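Local coordinates for legionella ubiquitin-specific protease A domain-containing protein (Legionella pneumophila subsp. pneumophila, PDB 5DGG) that probably acts as a clan CA ubiquitin-specific cysteine protease, possibly with metaeffector activity in this intracellular pathogen, at residues Q19-V24 and V52-I57; S45-P50 and V67-P72; A80-L85 and L114-H119. All coordinates share one frame; numbering follows the deposited sequence.

Interaction 1: residues Q19-V24 and V52-I57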
loop_
_atom_site.group_PDB
_atom_site.type_symbol
_atom_site.label_atom_id
_atom_site.label_comp_id
_atom_site.label_asym_id
_atom_site.label_seq_id
_atom_site.Cartn_x
_atom_site.Cartn_y
_atom_site.Cartn_z
ATOM N N GLN A 19 5.251 4.189 -11.870
ATOM C CA GLN A 19 5.183 4.600 -13.256
ATOM C C GLN A 19 4.706 6.050 -13.336
ATOM O O GLN A 19 3.662 6.390 -12.820
ATOM C CB GLN A 19 4.306 3.659 -14.106
ATOM C CG GLN A 19 4.830 3.393 -15.548
ATOM C CD GLN A 19 6.095 2.449 -15.669
ATOM O OE1 GLN A 19 6.036 1.253 -15.358
ATOM N NE2 GLN A 19 7.222 3.005 -16.115
ATOM N N GLY A 20 5.529 6.888 -13.939
ATOM C CA GLY A 20 5.211 8.281 -14.142
ATOM C C GLY A 20 4.927 8.953 -12.812
ATOM O O GLY A 20 5.698 8.817 -11.855
ATOM N N ARG A 21 3.772 9.595 -12.722
ATOM C CA ARG A 21 3.449 10.420 -11.543
ATOM C C ARG A 21 3.067 9.590 -10.288
ATOM O O ARG A 21 2.759 10.136 -9.245
ATOM C CB ARG A 21 2.359 11.410 -11.911
ATOM C CG ARG A 21 1.061 10.807 -12.386
ATOM C CD ARG A 21 0.313 11.807 -13.304
ATOM N NE ARG A 21 0.074 13.081 -12.630
ATOM C CZ ARG A 21 -1.050 13.420 -11.969
ATOM N NH1 ARG A 21 -2.118 12.623 -11.923
ATOM N NH2 ARG A 21 -1.122 14.602 -11.385
ATOM N N ILE A 22 3.081 8.278 -10.403
ATOM C CA ILE A 22 2.769 7.395 -9.287
ATOM C C ILE A 22 4.031 6.693 -8.854
ATOM O O ILE A 22 4.652 5.932 -9.659
ATOM C CB ILE A 22 1.722 6.333 -9.665
ATOM C CG1 ILE A 22 0.434 6.980 -10.154
ATOM C CG2 ILE A 22 1.439 5.376 -8.496
ATOM C CD1 ILE A 22 -0.476 6.064 -10.944
ATOM N N VAL A 23 4.433 6.915 -7.616
ATOM C CA VAL A 23 5.540 6.155 -7.055
ATOM C C VAL A 23 5.049 5.072 -6.125
ATOM O O VAL A 23 4.206 5.327 -5.277
ATOM C CB VAL A 23 6.492 7.064 -6.298
ATOM C CG1 VAL A 23 7.548 6.288 -5.502
ATOM C CG2 VAL A 23 7.135 8.043 -7.273
ATOM N N VAL A 24 5.635 3.875 -6.233
ATOM C CA VAL A 24 5.363 2.807 -5.323
ATOM C C VAL A 24 6.682 2.518 -4.630
ATOM O O VAL A 24 7.661 2.095 -5.259
ATOM C CB VAL A 24 4.789 1.541 -6.018
ATOM C CG1 VAL A 24 4.472 0.445 -4.971
ATOM C CG2 VAL A 24 3.576 1.897 -6.844
ATOM N N VAL A 52 5.784 13.962 -9.324
ATOM C CA VAL A 52 5.167 12.898 -8.539
ATOM C C VAL A 52 3.899 13.435 -7.924
ATOM O O VAL A 52 3.903 14.501 -7.293
ATOM C CB VAL A 52 6.101 12.466 -7.396
ATOM C CG1 VAL A 52 5.383 11.503 -6.450
ATOM C CG2 VAL A 52 7.351 11.857 -7.971
ATOM N N HIS A 53 2.799 12.715 -8.127
ATOM C CA HIS A 53 1.547 13.113 -7.541
ATOM C C HIS A 53 0.990 12.113 -6.515
ATOM O O HIS A 53 0.218 12.494 -5.644
ATOM C CB HIS A 53 0.511 13.317 -8.611
ATOM C CG HIS A 53 -0.670 14.027 -8.089
ATOM N ND1 HIS A 53 -0.693 15.393 -7.919
ATOM C CD2 HIS A 53 -1.826 13.561 -7.573
ATOM C CE1 HIS A 53 -1.857 15.743 -7.395
ATOM N NE2 HIS A 53 -2.550 14.643 -7.155
ATOM N N TYR A 54 1.364 10.847 -6.639
ATOM C CA TYR A 54 0.904 9.814 -5.730
ATOM C C TYR A 54 2.092 8.985 -5.245
ATOM O O TYR A 54 3.009 8.706 -6.003
ATOM C CB TYR A 54 -0.067 8.882 -6.394
ATOM C CG TYR A 54 -1.236 9.532 -7.004
ATOM C CD1 TYR A 54 -2.331 9.814 -6.231
ATOM C CD2 TYR A 54 -1.290 9.821 -8.371
ATOM C CE1 TYR A 54 -3.435 10.422 -6.743
ATOM C CE2 TYR A 54 -2.424 10.460 -8.915
ATOM C CZ TYR A 54 -3.502 10.711 -8.077
ATOM O OH TYR A 54 -4.696 11.327 -8.468
ATOM N N ILE A 55 2.069 8.603 -3.963
ATOM C CA ILE A 55 3.103 7.752 -3.356
ATOM C C ILE A 55 2.403 6.648 -2.573
ATOM O O ILE A 55 1.602 6.963 -1.721
ATOM C CB ILE A 55 4.026 8.553 -2.423
ATOM C CG1 ILE A 55 4.672 9.722 -3.162
ATOM C CG2 ILE A 55 5.101 7.622 -1.919
ATOM C CD1 ILE A 55 5.465 10.725 -2.351
ATOM N N MET A 56 2.672 5.382 -2.903
ATOM C CA MET A 56 2.161 4.231 -2.184
ATOM C C MET A 56 3.256 3.564 -1.344
ATOM O O MET A 56 4.401 3.388 -1.787
ATOM C CB MET A 56 1.639 3.157 -3.119
ATOM C CG MET A 56 0.809 3.601 -4.292
ATOM S SD MET A 56 0.066 2.073 -4.916
ATOM C CE MET A 56 -0.873 2.816 -6.185
ATOM N N ILE A 57 2.904 3.089 -0.181
ATOM C CA ILE A 57 3.879 2.333 0.641
ATOM C C ILE A 57 3.241 1.111 1.221
ATOM O O ILE A 57 2.253 1.221 1.931
ATOM C CB ILE A 57 4.464 3.180 1.826
ATOM C CG1 ILE A 57 4.820 4.594 1.385
ATOM C CG2 ILE A 57 5.691 2.450 2.407
ATOM C CD1 ILE A 57 5.434 5.479 2.473
#

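Interaction 2: residues S45-P50 and V67-P72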
loop_
_atom_site.group_PDB
_atom_site.type_symbol
_atom_site.label_atom_id
_atom_site.label_comp_id
_atom_site.label_asym_id
_atom_site.label_seq_id
_atom_site.Cartn_x
_atom_site.Cartn_y
_atom_site.Cartn_z
ATOM N N SER A 45 12.379 13.311 -1.264
ATOM C CA SER A 45 12.591 13.700 -2.635
ATOM C C SER A 45 11.310 13.603 -3.488
ATOM O O SER A 45 11.022 14.488 -4.277
ATOM C CB SER A 45 13.685 12.870 -3.251
ATOM O OG SER A 45 13.708 13.187 -4.605
ATOM N N ASP A 46 10.553 12.528 -3.317
ATOM C CA ASP A 46 9.293 12.311 -4.035
ATOM C C ASP A 46 8.186 13.243 -3.537
ATOM O O ASP A 46 7.444 13.805 -4.339
ATOM C CB ASP A 46 8.856 10.863 -3.858
ATOM C CG ASP A 46 9.753 9.887 -4.590
ATOM O OD1 ASP A 46 10.443 10.285 -5.556
ATOM O OD2 ASP A 46 9.730 8.719 -4.205
ATOM N N VAL A 47 8.097 13.436 -2.224
ATOM C CA VAL A 47 7.139 14.360 -1.662
ATOM C C VAL A 47 7.253 15.729 -2.290
ATOM O O VAL A 47 6.245 16.336 -2.584
ATOM C CB VAL A 47 7.229 14.420 -0.142
ATOM C CG1 VAL A 47 6.548 15.655 0.411
ATOM C CG2 VAL A 47 6.585 13.163 0.417
ATOM N N PHE A 48 8.481 16.179 -2.517
ATOM C CA PHE A 48 8.722 17.521 -2.971
ATOM C C PHE A 48 9.040 17.589 -4.451
ATOM O O PHE A 48 9.450 18.648 -4.957
ATOM C CB PHE A 48 9.798 18.213 -2.090
ATOM C CG PHE A 48 9.338 18.461 -0.695
ATOM C CD1 PHE A 48 8.361 19.399 -0.437
ATOM C CD2 PHE A 48 9.847 17.709 0.382
ATOM C CE1 PHE A 48 7.926 19.592 0.836
ATOM C CE2 PHE A 48 9.395 17.906 1.666
ATOM C CZ PHE A 48 8.449 18.872 1.897
ATOM N N ASN A 49 8.792 16.510 -5.187
ATOM C CA ASN A 49 9.059 16.499 -6.600
ATOM C C ASN A 49 7.760 16.766 -7.355
ATOM O O ASN A 49 6.778 16.009 -7.206
ATOM C CB ASN A 49 9.663 15.182 -7.051
ATOM C CG ASN A 49 9.909 15.150 -8.551
ATOM O OD1 ASN A 49 9.366 15.987 -9.294
ATOM N ND2 ASN A 49 10.700 14.209 -9.005
ATOM N N PRO A 50 7.732 17.870 -8.153
ATOM C CA PRO A 50 6.520 18.272 -8.848
ATOM C C PRO A 50 5.935 17.205 -9.761
ATOM O O PRO A 50 4.730 17.164 -9.924
ATOM C CB PRO A 50 6.982 19.489 -9.687
ATOM C CG PRO A 50 8.461 19.338 -9.791
ATOM C CD PRO A 50 8.829 18.810 -8.436
ATOM N N VAL A 67 -0.369 2.413 2.619
ATOM C CA VAL A 67 -0.375 3.828 2.786
ATOM C C VAL A 67 -0.382 4.491 1.420
ATOM O O VAL A 67 0.511 4.204 0.582
ATOM C CB VAL A 67 0.899 4.252 3.541
ATOM C CG1 VAL A 67 1.038 5.768 3.597
ATOM C CG2 VAL A 67 0.913 3.630 4.900
ATOM N N TYR A 68 -1.332 5.379 1.188
ATOM C CA TYR A 68 -1.508 6.057 -0.110
ATOM C C TYR A 68 -1.563 7.554 0.083
ATOM O O TYR A 68 -2.531 8.084 0.658
ATOM C CB TYR A 68 -2.750 5.535 -0.871
ATOM C CG TYR A 68 -2.774 4.058 -0.837
ATOM C CD1 TYR A 68 -2.102 3.346 -1.790
ATOM C CD2 TYR A 68 -3.462 3.363 0.154
ATOM C CE1 TYR A 68 -2.050 1.983 -1.748
ATOM C CE2 TYR A 68 -3.413 2.002 0.213
ATOM C CZ TYR A 68 -2.689 1.315 -0.727
ATOM O OH TYR A 68 -2.661 -0.065 -0.749
ATOM N N LEU A 69 -0.517 8.227 -0.387
ATOM C CA LEU A 69 -0.411 9.680 -0.290
ATOM C C LEU A 69 -0.726 10.309 -1.635
ATOM O O LEU A 69 -0.157 9.905 -2.671
ATOM C CB LEU A 69 1.011 10.092 0.156
ATOM C CG LEU A 69 1.306 11.590 0.343
ATOM C CD1 LEU A 69 0.578 12.214 1.527
ATOM C CD2 LEU A 69 2.800 11.831 0.541
ATOM N N SER A 70 -1.626 11.270 -1.614
ATOM C CA SER A 70 -2.047 12.034 -2.769
ATOM C C SER A 70 -1.708 13.473 -2.496
ATOM O O SER A 70 -2.059 14.033 -1.441
ATOM C CB SER A 70 -3.573 11.941 -3.002
ATOM O OG SER A 70 -3.956 10.636 -3.223
ATOM N N LYS A 71 -1.027 14.107 -3.438
ATOM C CA LYS A 71 -0.690 15.542 -3.326
ATOM C C LYS A 71 -1.864 16.437 -3.628
ATOM O O LYS A 71 -2.879 15.986 -4.225
ATOM C CB LYS A 71 0.453 15.853 -4.268
ATOM C CG LYS A 71 1.732 15.275 -3.786
ATOM C CD LYS A 71 2.884 15.847 -4.566
ATOM C CE LYS A 71 4.119 15.050 -4.306
ATOM N NZ LYS A 71 5.235 15.699 -5.046
ATOM N N PRO A 72 -1.766 17.736 -3.228
ATOM C CA PRO A 72 -2.934 18.633 -3.471
ATOM C C PRO A 72 -3.294 18.857 -4.958
ATOM O O PRO A 72 -2.405 18.921 -5.806
ATOM C CB PRO A 72 -2.535 19.952 -2.780
ATOM C CG PRO A 72 -1.060 19.869 -2.534
ATOM C CD PRO A 72 -0.657 18.423 -2.538
#

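Interaction 3: residues A80-L85 and L114-H119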
loop_
_atom_site.group_PDB
_atom_site.type_symbol
_atom_site.label_atom_id
_atom_site.label_comp_id
_atom_site.label_asym_id
_atom_site.label_seq_id
_atom_site.Cartn_x
_atom_site.Cartn_y
_atom_site.Cartn_z
ATOM N N ALA A 80 -2.762 20.806 1.351
ATOM C CA ALA A 80 -2.541 19.581 2.137
ATOM C C ALA A 80 -2.529 18.255 1.324
ATOM O O ALA A 80 -3.084 18.160 0.250
ATOM C CB ALA A 80 -3.517 19.504 3.311
ATOM N N TYR A 81 -1.840 17.261 1.884
ATOM C CA TYR A 81 -1.646 15.967 1.335
ATOM C C TYR A 81 -2.737 15.059 1.919
ATOM O O TYR A 81 -2.961 15.101 3.135
ATOM C CB TYR A 81 -0.308 15.445 1.812
ATOM C CG TYR A 81 0.915 16.300 1.426
ATOM C CD1 TYR A 81 1.656 16.002 0.300
ATOM C CD2 TYR A 81 1.329 17.356 2.207
ATOM C CE1 TYR A 81 2.755 16.771 -0.088
ATOM C CE2 TYR A 81 2.452 18.126 1.836
ATOM C CZ TYR A 81 3.150 17.824 0.667
ATOM O OH TYR A 81 4.241 18.593 0.309
ATOM N N ASP A 82 -3.386 14.254 1.076
ATOM C CA ASP A 82 -4.322 13.233 1.507
ATOM C C ASP A 82 -3.565 11.991 1.802
ATOM O O ASP A 82 -2.776 11.527 0.973
ATOM C CB ASP A 82 -5.385 12.940 0.415
ATOM C CG ASP A 82 -6.630 13.770 0.548
ATOM O OD1 ASP A 82 -6.567 14.865 1.169
ATOM O OD2 ASP A 82 -7.703 13.307 0.021
ATOM N N LEU A 83 -3.789 11.413 2.968
ATOM C CA LEU A 83 -3.110 10.229 3.361
ATOM C C LEU A 83 -4.137 9.118 3.714
ATOM O O LEU A 83 -4.841 9.200 4.743
ATOM C CB LEU A 83 -2.283 10.584 4.578
ATOM C CG LEU A 83 -1.447 9.493 5.143
ATOM C CD1 LEU A 83 -0.353 9.128 4.135
ATOM C CD2 LEU A 83 -0.917 9.895 6.524
ATOM N N GLU A 84 -4.275 8.141 2.852
ATOM C CA GLU A 84 -5.192 7.023 3.110
ATOM C C GLU A 84 -4.426 5.878 3.746
ATOM O O GLU A 84 -3.390 5.445 3.215
ATOM C CB GLU A 84 -5.835 6.537 1.815
ATOM C CG GLU A 84 -6.641 5.271 2.000
ATOM C CD GLU A 84 -7.321 4.730 0.739
ATOM O OE1 GLU A 84 -7.236 5.386 -0.332
ATOM O OE2 GLU A 84 -7.891 3.602 0.816
ATOM N N LEU A 85 -4.915 5.408 4.876
ATOM C CA LEU A 85 -4.340 4.297 5.601
ATOM C C LEU A 85 -5.261 3.109 5.570
ATOM O O LEU A 85 -6.343 3.157 6.139
ATOM C CB LEU A 85 -4.063 4.729 7.048
ATOM C CG LEU A 85 -3.192 5.979 7.238
ATOM C CD1 LEU A 85 -2.978 6.358 8.725
ATOM C CD2 LEU A 85 -1.868 5.837 6.547
ATOM N N LEU A 114 -0.560 19.745 7.565
ATOM C CA LEU A 114 -0.759 19.629 6.130
ATOM C C LEU A 114 -1.111 18.212 5.721
ATOM O O LEU A 114 -0.917 17.864 4.559
ATOM C CB LEU A 114 0.508 20.025 5.362
ATOM C CG LEU A 114 0.887 21.500 5.412
ATOM C CD1 LEU A 114 2.169 21.710 4.628
ATOM C CD2 LEU A 114 -0.245 22.355 4.859
ATOM N N VAL A 115 -1.619 17.402 6.644
ATOM C CA VAL A 115 -1.916 16.002 6.332
ATOM C C VAL A 115 -3.395 15.723 6.652
ATOM O O VAL A 115 -3.883 16.037 7.770
ATOM C CB VAL A 115 -0.953 15.098 7.111
ATOM C CG1 VAL A 115 -1.203 13.616 6.879
ATOM C CG2 VAL A 115 0.487 15.433 6.727
ATOM N N ASN A 116 -4.120 15.188 5.682
ATOM C CA ASN A 116 -5.526 14.765 5.889
ATOM C C ASN A 116 -5.613 13.272 5.980
ATOM O O ASN A 116 -5.534 12.603 4.959
ATOM C CB ASN A 116 -6.361 15.231 4.714
ATOM C CG ASN A 116 -6.223 16.713 4.453
ATOM O OD1 ASN A 116 -6.239 17.504 5.385
ATOM N ND2 ASN A 116 -6.184 17.111 3.161
ATOM N N ILE A 117 -5.710 12.716 7.178
ATOM C CA ILE A 117 -5.734 11.281 7.356
ATOM C C ILE A 117 -7.125 10.712 7.142
ATOM O O ILE A 117 -8.129 11.297 7.616
ATOM C CB ILE A 117 -5.290 10.899 8.787
ATOM C CG1 ILE A 117 -3.835 11.266 8.946
ATOM C CG2 ILE A 117 -5.488 9.418 9.066
ATOM C CD1 ILE A 117 -3.278 10.835 10.287
ATOM N N ARG A 118 -7.200 9.562 6.490
ATOM C CA ARG A 118 -8.439 8.774 6.540
ATOM C C ARG A 118 -8.144 7.304 6.586
ATOM O O ARG A 118 -7.157 6.851 5.975
ATOM C CB ARG A 118 -9.323 9.128 5.381
ATOM C CG ARG A 118 -9.022 8.441 4.106
ATOM C CD ARG A 118 -9.860 9.060 3.000
ATOM N NE ARG A 118 -10.800 8.104 2.514
ATOM C CZ ARG A 118 -10.663 7.430 1.385
ATOM N NH1 ARG A 118 -11.620 6.602 1.056
ATOM N NH2 ARG A 118 -9.624 7.617 0.573
ATOM N N HIS A 119 -8.919 6.569 7.389
ATOM C CA HIS A 119 -8.720 5.126 7.541
ATOM C C HIS A 119 -9.632 4.399 6.583
ATOM O O HIS A 119 -10.783 4.792 6.458
ATOM C CB HIS A 119 -9.069 4.695 8.952
ATOM C CG HIS A 119 -8.146 5.236 9.982
ATOM N ND1 HIS A 119 -8.483 5.322 11.311
ATOM C CD2 HIS A 119 -6.905 5.779 9.873
ATOM C CE1 HIS A 119 -7.476 5.839 11.995
ATOM N NE2 HIS A 119 -6.510 6.149 11.141
#

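Interaction 1: residues Q19-V24 and V52-I57
The guanidinium of Arg-21 lies flat on the imidazole of His-53, the planes 20° apart and the centres 4.5 Å apart. The two side chains run side by side, with NH2 of Arg-21 over the ring face 3.4 Å from His-53 CG, and CB of His-53 under the rim of the guanidinium. The CD2 edge of His-53 in turn points at the rim of one face of the Tyr-54 ring, whose plane stands 86° from the guanidinium; NH1 of Arg-21 comes to 3.7 Å from Tyr-54 CE2. CG of His-53 is anti to its backbone N (chi1 -166°), which brings CG to the Arg-21 side chain.

The backbones form a parallel pair. Arg-21 O takes two donors, His-53 N at 2.8 Å on a lone pair and Tyr-54 N at 3.0 Å. Val-23 then bonds both ways, its N to Tyr-54 O and its O to Met-56 N. A type II' turn from Gln-19 to Ile-22, with Gly-20 at positive phi, leads into the first strand.

Ile-22, Tyr-54, Val-24 and Met-56 share one face: Ile-22 CG1 touches Tyr-54 CD2 (3.8 Å), and Val-24 CG2 meets Met-56 SD (4.0 Å). On the other face Val-23 CG2 packs against Val-52 CG2 (3.9 Å).

This is the strand pairing of the beta-alpha-beta unit 22-29, 33-47, 54-60. Helix 33-47 packs on Val-23 and Ile-55, helix 132-146 on Ile-22 and Met-56, Phe-147 stacks on Tyr-54, and strand 65-70 pairs with the far side of 54-60.

Interaction 2: residues S45-P50 and V67-P72
The carboxyl end of helix 33-47 meets the residue that follows strand 65-70: the ammonium of Lys-71 reaches into a group of main-chain carbonyls at the helix terminus. NZ of Lys-71 donates to Val-47 O at 2.7 Å and to Asp-46 O at 3.0 Å, and it also lies 2.7 Å from Asn-49 O. The two bonds differ in approach. Asp-46 O is met in its carbonyl plane at a C=O...N angle of 153°, whereas at Val-47 O the nitrogen stands above the plane, 65° out of it. CE of Lys-71 rides close to the same oxygen, 3.0 Å from Val-47 O. Beyond CG the lysine chain is extended, with CD, CE and NZ each near anti (chi4 -177° for NZ), and this length carries the charge from the strand to the helix.

The helix belongs to the beta-alpha-beta unit that links strands 22-29 and 54-60, and it packs on one face of the mixed sheet; strand 65-70 lies antiparallel to 54-60 in that sheet. A positive group at a helix carboxyl end would be expected to be favoured by the helix dipole. Asp-46 O has a second donor, Asn-49 N at 3.1 Å, while Val-52 O offers Lys-71 NZ a weak bond.

Deeper in, CG2 of Val-47 comes to 4.0 Å from CD2 of Leu-69, the side chains crossing at about a right angle; Leu-69 was modelled in two conformers, so this contact is doubtful. CG1 of Val-47 lies over the centre of the Phe-48 ring, 3.8 Å above its plane. Past the helix, OD1 of Asn-49 bonds Glu-51 N in an Asx turn, and Val-110 packs against both Val-47 and Phe-48.

Interaction 3: residues A80-L85 and L114-H119
Asn-116 leans across to the neighbouring strand from CB outward. CB of Asn-116 lies 3.6 Å from Asp-82 OD1; CG sits beside the backbone N (chi1 -54°), still close to that oxygen and to Tyr-81 O. At the tip, ND2 of Asn-116 donates to Asp-82 OD1 at 3.0 Å in a nearly straight bond (166°). The acceptor lies in the amide plane and is met nearly along its C-O axis, although carboxylate and amide planes stand 81° apart. ND2 of Asn-116 also passes 3.6 Å from Ala-80 CB.

Beneath this pair the backbones form a regular parallel ladder from Tyr-81 N to Leu-114 O through Leu-85 N to Arg-118 O, the strand pairing of the beta-alpha-beta unit 81-86, 98-108, 115-120. On the apolar face, CD2 of Leu-83 meets Val-115 CG1 at 3.7 Å and lies beside Ile-117 CG1, while CD1 of Leu-85 touches Ile-117 CG2 (4.0 Å) and approaches the edge of the His-119 ring. Helix 98-108 packs on this face, and its Asp-98 OD1 shares a hydrogen bond with His-119 NE2.

On the opposite face, NH2 of Arg-118 makes a long salt bridge of 3.4 Å to Glu-84 OE1. That buried carboxylate is also held by Lys-143 at OE1 and, at OE2, by hydrogen bonds with Tyr-139 and Thr-120.

All three contacts serve one mixed five-stranded sheet of the central LupA domain. Interactions 1 and 3 are parallel strand pairings at its two edges, each closing a beta-alpha-beta unit; their centres lie about 15 Å apart and they do not touch. Interaction 2 bridges the middle: strand 65-70 bonds to 54-60 of interaction 1 through Leu-69 N and Ile-55 O, and to 81-86 of interaction 3 through Ser-70 N and Asp-82 O. Each contact is partly buried. The edge pairings combine main-chain ladders and apolar residues, buried or partly exposed, with polar groups at the rim, an arginine stack in one and carboxylate pairs in the other; interaction 2 rests chiefly on one lysine charge and helix carbonyls.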